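Local coordinates for protein transcriptional regulator, LacI family (PDB 4RKR) that probably regulates transcription in response to sugar, holding a disaccharide of galactose and glucose, joined as in lactose, in the cleft between the two lobes of its effector-binding region, at residues Gly80-Ala85 and Leu97-Gly102; Ile108-Gln113 and Thr274-Arg279; Ile169-Thr174 and Asp200-Gly205. All coordinates share one frame; numbering follows the deposited sequence.

Interaction 1 (Gly80-Ala85 and Leu97-Gly102); sequences GYADQA and LDENPG. With GLC (alpha-D-glucopyranose), chain E; GAL (beta-D-galactopyranose), chain B.
Glu99 turns CG into the tight place between its own backbone N and carbonyl carbon (chi1 66°) and then runs extended, which carries its carboxylate up to the backbone of Gly80 and Ala82. Gly80 N donates to Glu99 OE2 at 3.2 Å in an almost straight bond (171°), although OE2 is met from above the carboxylate plane, 37° out of it. The other oxygen, Glu99 OE1, takes a weak bond from Ala82 N at 3.4 Å, just where the helix begins after its N-cap residue Tyr81. OE2 also pairs with Leu78 N, so one carboxylate gathers three backbone N-H groups. With an alanine here the carboxylate is gone, and the N-H groups of Gly80, Ala82 and Leu78 would probably lose their shared acceptor, leaving the turn into the helix less firmly set.

Ala82 CB presses on the same loop, 3.5 Å from Pro101 O. Gly102 passes close beside Asp83, whose OD1 bonds to Gly103 N. Asn100 OD1 accepts from Gly102 N at 2.9 Å, in the carbonyl plane, an Asx turn that shapes the loop. One residue before Glu99, Asp98 faces the sugar: its OD2 accepts from glucose O3 at 2.6 Å and galactose O6 at 2.7 Å, gripping both rings of the disaccharide.

The contact thus ties the start of helix 82-89 to the loop between strands 94-97 and 106-110. Ala82 and Pro101 both rest on Val96 of strand 94-97, and Tyr81 reaches Leu61 of helix 60-67.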
# COMPACT_ATOMS: atom_id res chain seq x y z
N GLY A 80 14.22 -12.02 -11.11
CA GLY A 80 15.05 -12.81 -12.01
C GLY A 80 16.04 -13.75 -11.36
O GLY A 80 16.72 -14.48 -12.08
N TYR A 81 16.13 -13.76 -10.02
CA TYR A 81 17.11 -14.62 -9.31
C TYR A 81 16.54 -15.97 -8.79
O TYR A 81 17.15 -16.65 -7.94
CB TYR A 81 17.75 -13.83 -8.16
CG TYR A 81 18.64 -12.72 -8.65
CD1 TYR A 81 19.93 -12.99 -9.11
CD2 TYR A 81 18.19 -11.39 -8.67
CE1 TYR A 81 20.75 -11.97 -9.56
CE2 TYR A 81 19.01 -10.37 -9.12
CZ TYR A 81 20.29 -10.67 -9.56
OH TYR A 81 21.11 -9.67 -10.01
N ALA A 82 15.40 -16.37 -9.32
CA ALA A 82 14.78 -17.63 -8.91
C ALA A 82 15.76 -18.76 -8.73
O ALA A 82 15.81 -19.38 -7.65
CB ALA A 82 13.74 -18.03 -9.91
N ASP A 83 16.55 -19.03 -9.77
CA ASP A 83 17.45 -20.17 -9.80
C ASP A 83 18.52 -20.06 -8.70
O ASP A 83 18.72 -20.98 -7.91
CB ASP A 83 18.10 -20.28 -11.17
CG ASP A 83 18.62 -21.67 -11.46
OD1 ASP A 83 17.85 -22.65 -11.33
OD2 ASP A 83 19.80 -21.79 -11.84
N GLN A 84 19.17 -18.92 -8.62
CA GLN A 84 20.24 -18.74 -7.66
C GLN A 84 19.74 -18.73 -6.24
O GLN A 84 20.44 -19.17 -5.34
CB GLN A 84 21.00 -17.45 -7.95
CG GLN A 84 21.87 -17.58 -9.19
CD GLN A 84 22.34 -16.24 -9.73
OE1 GLN A 84 21.90 -15.82 -10.79
NE2 GLN A 84 23.21 -15.57 -8.99
N ALA A 85 18.52 -18.26 -6.05
CA ALA A 85 17.92 -18.23 -4.73
C ALA A 85 17.59 -19.62 -4.20
O ALA A 85 17.82 -19.90 -3.03
CB ALA A 85 16.68 -17.35 -4.73
N LEU A 97 6.98 -16.03 -8.04
CA LEU A 97 5.85 -15.56 -8.86
C LEU A 97 6.32 -14.82 -10.09
O LEU A 97 7.34 -14.12 -10.07
CB LEU A 97 4.91 -14.66 -8.06
CG LEU A 97 4.04 -15.44 -7.08
CD1 LEU A 97 4.67 -15.47 -5.70
CD2 LEU A 97 2.64 -14.87 -7.00
N ASP A 98 5.58 -15.04 -11.17
CA ASP A 98 5.66 -14.21 -12.35
C ASP A 98 7.06 -14.12 -12.96
O ASP A 98 7.44 -13.07 -13.43
CB ASP A 98 5.15 -12.81 -11.98
CG ASP A 98 4.60 -12.04 -13.17
OD1 ASP A 98 4.42 -12.59 -14.29
OD2 ASP A 98 4.35 -10.85 -12.96
N GLU A 99 7.82 -15.22 -12.91
CA GLU A 99 9.10 -15.28 -13.62
C GLU A 99 9.51 -16.71 -13.88
O GLU A 99 8.96 -17.64 -13.30
CB GLU A 99 10.22 -14.57 -12.84
CG GLU A 99 10.62 -15.20 -11.51
CD GLU A 99 11.82 -14.51 -10.88
OE1 GLU A 99 12.95 -14.92 -11.17
OE2 GLU A 99 11.66 -13.55 -10.07
N ASN A 100 10.50 -16.88 -14.75
CA ASN A 100 11.06 -18.19 -15.03
C ASN A 100 11.63 -18.80 -13.75
O ASN A 100 12.64 -18.32 -13.21
CB ASN A 100 12.16 -18.10 -16.09
CG ASN A 100 12.66 -19.46 -16.52
OD1 ASN A 100 12.78 -20.40 -15.71
ND2 ASN A 100 12.95 -19.60 -17.81
N PRO A 101 11.00 -19.86 -13.26
CA PRO A 101 11.36 -20.38 -11.95
C PRO A 101 12.71 -21.10 -11.93
O PRO A 101 13.26 -21.34 -10.87
CB PRO A 101 10.23 -21.36 -11.66
CG PRO A 101 9.83 -21.87 -12.98
CD PRO A 101 9.99 -20.70 -13.92
N GLY A 102 13.24 -21.46 -13.09
CA GLY A 102 14.46 -22.25 -13.13
C GLY A 102 14.28 -23.42 -12.20
O GLY A 102 13.23 -24.07 -12.22
C1 GLC E . 9.00 -9.68 -13.28
C2 GLC E . 7.61 -9.94 -13.87
C3 GLC E . 6.75 -8.69 -13.81
C4 GLC E . 6.70 -8.17 -12.40
C5 GLC E . 8.12 -7.89 -11.93
C6 GLC E . 8.12 -7.35 -10.51
O1 GLC E . 9.74 -8.83 -14.15
O2 GLC E . 7.70 -10.32 -15.24
O3 GLC E . 5.44 -8.98 -14.32
O4 GLC E . 5.95 -6.97 -12.39
O5 GLC E . 8.95 -9.06 -11.99
O6 GLC E . 9.46 -7.32 -10.00
C1 GAL B . 4.88 -6.97 -11.46
C2 GAL B . 4.18 -5.61 -11.47
C3 GAL B . 2.96 -5.62 -10.55
C4 GAL B . 2.07 -6.81 -10.86
C5 GAL B . 2.87 -8.10 -10.88
C6 GAL B . 1.99 -9.26 -11.29
O2 GAL B . 5.11 -4.62 -11.02
O3 GAL B . 2.16 -4.43 -10.69
O4 GAL B . 1.45 -6.61 -12.13
O5 GAL B . 3.97 -8.01 -11.79
O6 GAL B . 2.65 -10.48 -10.95

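Interaction 2 (Ile108-Gln113 and Thr274-Arg279); sequences INFDYQ and TTLKHR. With GAL (beta-D-galactopyranose), chain B.
Backbone bonds join Ile108-Phe110 to Thr274-Leu276 as neighbouring parallel strands: Asn109 N donates to Thr274 O (2.9 Å), Leu276 N to Asn109 O (2.7 Å) and, past the last bridge, Asp111 N to Leu276 O (3.0 Å).

Apolar contacts line the face bearing Ile108, Phe110 and Leu276. Ile108 CG2 meets Leu276 CD1, and Phe110 CD1 lies 3.8 Å from Leu276 CB; helix 246-262 packs here through Val249.

Polar contacts follow where the chains leave the pairing. With CG anti to the backbone N (chi1 -172°), Asp111 lies alongside Lys277, and its OD2 forms a salt bridge with Lys277 NZ at 3.6 Å. Its OD1 weakly caps His114 N. A water donates to Asp111 O, accepts from His278 N and sits in the His278 ring plane, 2.8 Å from ND1.

Aromatic rings close the end near the sugar. His278 CE1 comes within 3.6 Å of Tyr112 CE1, the planes 40° apart, and also touches Phe110 CB. Phe110 CE2 approaches galactose O6 at 3.3 Å, while Tyr112 OH is hydrogen-bonded to Asp98.

Chain segments passing side by side between two lobes, next to bound sugar, are consistent with the hinge of the periplasmic-binding-protein-like fold.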
# COMPACT_ATOMS: atom_id res chain seq x y z
N ILE A 108 4.37 -19.88 -9.51
CA ILE A 108 3.04 -19.40 -9.91
C ILE A 108 3.22 -18.38 -11.01
O ILE A 108 3.93 -17.39 -10.84
CB ILE A 108 2.31 -18.66 -8.76
CG1 ILE A 108 2.15 -19.55 -7.51
CG2 ILE A 108 0.97 -18.10 -9.22
CD1 ILE A 108 1.40 -20.83 -7.71
N ASN A 109 2.57 -18.61 -12.15
CA ASN A 109 2.60 -17.63 -13.22
C ASN A 109 1.21 -17.34 -13.76
O ASN A 109 0.24 -18.00 -13.40
CB ASN A 109 3.55 -18.07 -14.32
CG ASN A 109 3.08 -19.31 -15.01
OD1 ASN A 109 2.78 -20.32 -14.37
ND2 ASN A 109 3.02 -19.25 -16.32
N PHE A 110 1.12 -16.33 -14.61
CA PHE A 110 -0.16 -15.84 -15.06
C PHE A 110 -0.27 -15.95 -16.57
O PHE A 110 0.73 -15.87 -17.29
CB PHE A 110 -0.32 -14.40 -14.59
CG PHE A 110 -0.10 -14.22 -13.12
CD1 PHE A 110 -1.07 -14.63 -12.21
CD2 PHE A 110 1.07 -13.67 -12.63
CE1 PHE A 110 -0.87 -14.47 -10.85
CE2 PHE A 110 1.27 -13.50 -11.27
CZ PHE A 110 0.30 -13.90 -10.38
N ASP A 111 -1.48 -16.15 -17.04
CA ASP A 111 -1.73 -16.30 -18.46
C ASP A 111 -1.91 -14.93 -19.08
O ASP A 111 -3.02 -14.41 -19.11
CB ASP A 111 -2.98 -17.16 -18.67
CG ASP A 111 -3.19 -17.52 -20.11
OD1 ASP A 111 -2.43 -17.03 -20.98
OD2 ASP A 111 -4.12 -18.30 -20.36
N TYR A 112 -0.83 -14.33 -19.57
CA TYR A 112 -0.90 -12.95 -20.10
C TYR A 112 -1.52 -12.84 -21.49
O TYR A 112 -1.94 -11.75 -21.91
CB TYR A 112 0.48 -12.28 -20.07
CG TYR A 112 0.90 -11.85 -18.67
CD1 TYR A 112 0.17 -10.90 -17.96
CD2 TYR A 112 2.01 -12.41 -18.05
CE1 TYR A 112 0.52 -10.52 -16.69
CE2 TYR A 112 2.38 -12.03 -16.77
CZ TYR A 112 1.63 -11.09 -16.10
OH TYR A 112 1.97 -10.69 -14.84
N GLN A 113 -1.56 -13.96 -22.21
CA GLN A 113 -2.26 -14.04 -23.49
C GLN A 113 -3.77 -14.01 -23.32
O GLN A 113 -4.47 -13.31 -24.05
CB GLN A 113 -1.88 -15.32 -24.21
CG GLN A 113 -0.44 -15.32 -24.68
CD GLN A 113 -0.14 -16.49 -25.58
OE1 GLN A 113 -0.99 -17.37 -25.79
NE2 GLN A 113 1.07 -16.51 -26.11
N THR A 274 1.99 -23.65 -11.19
CA THR A 274 0.58 -23.35 -11.34
C THR A 274 0.42 -22.07 -12.13
O THR A 274 1.16 -21.09 -11.93
CB THR A 274 -0.09 -23.15 -9.98
OG1 THR A 274 0.09 -24.32 -9.19
CG2 THR A 274 -1.59 -22.89 -10.14
N THR A 275 -0.56 -22.07 -13.02
CA THR A 275 -0.88 -20.90 -13.80
C THR A 275 -2.23 -20.36 -13.37
O THR A 275 -3.21 -21.10 -13.27
CB THR A 275 -0.86 -21.22 -15.30
OG1 THR A 275 0.47 -21.62 -15.66
CG2 THR A 275 -1.28 -20.00 -16.11
N LEU A 276 -2.27 -19.06 -13.09
CA LEU A 276 -3.51 -18.38 -12.76
C LEU A 276 -3.91 -17.40 -13.85
O LEU A 276 -3.09 -17.03 -14.71
CB LEU A 276 -3.34 -17.64 -11.44
CG LEU A 276 -2.98 -18.54 -10.27
CD1 LEU A 276 -2.95 -17.72 -9.00
CD2 LEU A 276 -3.96 -19.70 -10.15
N LYS A 277 -5.17 -16.98 -13.80
CA LYS A 277 -5.75 -16.14 -14.83
C LYS A 277 -6.37 -14.91 -14.22
O LYS A 277 -6.94 -14.97 -13.14
CB LYS A 277 -6.81 -16.92 -15.62
CG LYS A 277 -6.22 -17.96 -16.57
CD LYS A 277 -7.22 -18.38 -17.64
CE LYS A 277 -6.61 -19.40 -18.58
NZ LYS A 277 -7.44 -19.54 -19.81
N HIS A 278 -6.26 -13.79 -14.94
CA HIS A 278 -6.90 -12.54 -14.56
C HIS A 278 -8.36 -12.61 -14.96
O HIS A 278 -8.70 -13.32 -15.90
CB HIS A 278 -6.29 -11.35 -15.29
CG HIS A 278 -4.84 -11.12 -15.01
ND1 HIS A 278 -3.83 -11.87 -15.60
CD2 HIS A 278 -4.21 -10.19 -14.25
CE1 HIS A 278 -2.66 -11.43 -15.18
NE2 HIS A 278 -2.86 -10.41 -14.36
N ARG A 279 -9.21 -11.87 -14.25
CA ARG A 279 -10.60 -11.71 -14.61
C ARG A 279 -10.87 -10.24 -14.88
O ARG A 279 -10.39 -9.37 -14.13
CB ARG A 279 -11.49 -12.22 -13.48
CG ARG A 279 -12.78 -12.90 -13.94
CD ARG A 279 -13.33 -13.92 -12.96
NE ARG A 279 -12.68 -13.92 -11.65
CZ ARG A 279 -11.79 -14.82 -11.22
NH1 ARG A 279 -11.41 -15.85 -11.98
NH2 ARG A 279 -11.26 -14.69 -10.01
C1 GAL B . 4.88 -6.97 -11.46
C2 GAL B . 4.18 -5.61 -11.47
C3 GAL B . 2.96 -5.62 -10.55
C4 GAL B . 2.07 -6.81 -10.86
C5 GAL B . 2.87 -8.10 -10.88
C6 GAL B . 1.99 -9.26 -11.29
O2 GAL B . 5.11 -4.62 -11.02
O3 GAL B . 2.16 -4.43 -10.69
O4 GAL B . 1.45 -6.61 -12.13
O5 GAL B . 3.97 -8.01 -11.79
O6 GAL B . 2.65 -10.48 -10.95
O HOH W 1 -4.62 -14.08 -17.21

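Interaction 3 (Ile169-Thr174 and Asp200-Gly205); sequences IVAEET and DLMAAG. With GAL (beta-D-galactopyranose), chain B.
An inverse gamma turn centred on Glu173, at the sugar-binding end of strand 166-171, packs against Leu201 and Met202 in the first turn of helix 200-212. Thr174 N closes the turn by donating to Glu172 O at 2.7 Å. No hydrogen bond links the two segments; the methionine does most of the touching. Its chain runs extended to SD and then bends (chi3 88°), which swings Met202 CE beneath the turn, 3.4 Å from Glu172 O and 3.5 Å from Ala171 O. Met202 CE also meets Ala171 CB at 4.1 Å, while Met202 SD lies 4.0 Å from Glu173 CA. Leu201 approaches more lightly, bringing CD2 to 4.0 Å from Glu173 O.

Backed in this way, Glu173 reaches out from the turn with CG anti to the backbone N (chi1 -175°) and the rest of its chain extended. Its OE2 accepts from galactose O2 at 2.5 Å, a short bond to the sugar. Asn199, just ahead of the helix, works both ways: its OD1 accepts from Met202 N and its ND2 is hydrogen-bonded to the galactose.

On helix 200-212, Ala204 packs on Leu234 of the second subunit. Thr174 caps the following helix, 175-188, through OG1 and Ala177 N. Met202 also touches Ala178 of that helix and Ala136 of strand 131-136, joining strand ends and helix starts on the sugar-facing side of this lobe.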
# COMPACT_ATOMS: atom_id res chain seq x y z
N ILE A 169 3.58 3.11 -26.07
CA ILE A 169 4.18 4.13 -25.20
C ILE A 169 4.94 3.40 -24.09
O ILE A 169 4.50 2.37 -23.60
CB ILE A 169 3.12 5.01 -24.52
CG1 ILE A 169 2.04 5.44 -25.52
CG2 ILE A 169 3.78 6.22 -23.87
CD1 ILE A 169 0.78 5.92 -24.83
N VAL A 170 6.08 3.96 -23.71
CA VAL A 170 6.95 3.36 -22.71
C VAL A 170 7.24 4.40 -21.64
O VAL A 170 7.56 5.55 -21.94
CB VAL A 170 8.27 2.88 -23.34
CG1 VAL A 170 9.16 2.22 -22.29
CG2 VAL A 170 7.99 1.92 -24.48
N ALA A 171 7.11 3.99 -20.39
CA ALA A 171 7.52 4.82 -19.27
C ALA A 171 7.98 3.94 -18.10
O ALA A 171 7.79 2.71 -18.09
CB ALA A 171 6.39 5.74 -18.85
N GLU A 172 8.58 4.60 -17.13
CA GLU A 172 9.05 3.97 -15.92
C GLU A 172 7.80 3.66 -15.12
O GLU A 172 6.80 4.38 -15.20
CB GLU A 172 9.98 4.93 -15.17
CG GLU A 172 11.02 4.27 -14.28
CD GLU A 172 11.77 5.27 -13.41
OE1 GLU A 172 11.12 6.22 -12.90
OE2 GLU A 172 12.99 5.10 -13.23
N GLU A 173 7.84 2.58 -14.34
CA GLU A 173 6.65 2.07 -13.69
C GLU A 173 6.27 2.90 -12.46
O GLU A 173 6.35 2.44 -11.33
CB GLU A 173 6.87 0.60 -13.35
CG GLU A 173 5.68 -0.14 -12.76
CD GLU A 173 5.97 -1.61 -12.49
OE1 GLU A 173 7.03 -2.13 -12.91
OE2 GLU A 173 5.13 -2.25 -11.84
N THR A 174 5.85 4.14 -12.69
CA THR A 174 5.27 4.97 -11.63
C THR A 174 4.08 5.71 -12.22
O THR A 174 3.92 5.77 -13.43
CB THR A 174 6.29 5.96 -11.05
OG1 THR A 174 6.68 6.91 -12.04
CG2 THR A 174 7.53 5.22 -10.55
N ASP A 200 -2.26 -1.15 -12.92
CA ASP A 200 -3.20 -0.17 -12.36
C ASP A 200 -2.50 1.09 -11.87
O ASP A 200 -3.03 2.20 -12.03
CB ASP A 200 -4.04 -0.79 -11.23
CG ASP A 200 -5.03 -1.81 -11.73
OD1 ASP A 200 -5.12 -2.00 -12.96
OD2 ASP A 200 -5.73 -2.44 -10.91
N LEU A 201 -1.30 0.94 -11.31
CA LEU A 201 -0.53 2.12 -10.89
C LEU A 201 -0.27 3.08 -12.06
O LEU A 201 -0.53 4.26 -11.93
CB LEU A 201 0.81 1.71 -10.27
CG LEU A 201 1.68 2.87 -9.77
CD1 LEU A 201 0.95 3.71 -8.74
CD2 LEU A 201 2.98 2.32 -9.21
N MET A 202 0.26 2.55 -13.16
CA MET A 202 0.55 3.37 -14.35
C MET A 202 -0.77 3.91 -14.93
O MET A 202 -0.85 5.06 -15.37
CB MET A 202 1.35 2.56 -15.41
CG MET A 202 2.74 2.06 -14.97
SD MET A 202 3.66 1.25 -16.27
CE MET A 202 4.46 2.66 -16.98
N ALA A 203 -1.81 3.10 -14.92
CA ALA A 203 -3.13 3.55 -15.36
C ALA A 203 -3.58 4.82 -14.63
O ALA A 203 -4.16 5.72 -15.24
CB ALA A 203 -4.17 2.46 -15.19
N ALA A 204 -3.32 4.89 -13.33
CA ALA A 204 -3.72 6.06 -12.54
C ALA A 204 -3.03 7.33 -13.05
O ALA A 204 -3.60 8.42 -13.02
CB ALA A 204 -3.40 5.83 -11.07
N GLY A 205 -1.80 7.18 -13.53
CA GLY A 205 -1.12 8.30 -14.20
C GLY A 205 -1.83 8.71 -15.48
O GLY A 205 -1.93 9.90 -15.80
C1 GAL B . 4.88 -6.97 -11.46
C2 GAL B . 4.18 -5.61 -11.47
C3 GAL B . 2.96 -5.62 -10.55
C4 GAL B . 2.07 -6.81 -10.86
C5 GAL B . 2.87 -8.10 -10.88
C6 GAL B . 1.99 -9.26 -11.29
O2 GAL B . 5.11 -4.62 -11.02
O3 GAL B . 2.16 -4.43 -10.69
O4 GAL B . 1.45 -6.61 -12.13
O5 GAL B . 3.97 -8.01 -11.79
O6 GAL B . 2.65 -10.48 -10.95

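In the fold
From the N terminus, interaction 1 closes a short loop first, joining the start of helix 82-89 to the loop after strand 94-97. Interaction 2 opens only after it and closes a long excursion, bringing strand 273-281 back beside strand 106-110 once most of the other lobe has been built. Interaction 3 falls within that excursion, tying the end of strand 166-171 to helix 200-212. Interactions 1 and 2 touch, notably where Asp98 N meets Ile108 O at 2.9 Å, a probable hydrogen bond. Interaction 3 stands apart, its nearest atoms about 8 Å from interaction 2 and about 9 Å from interaction 1, yet all three reach the same galactose, which bridges the cleft.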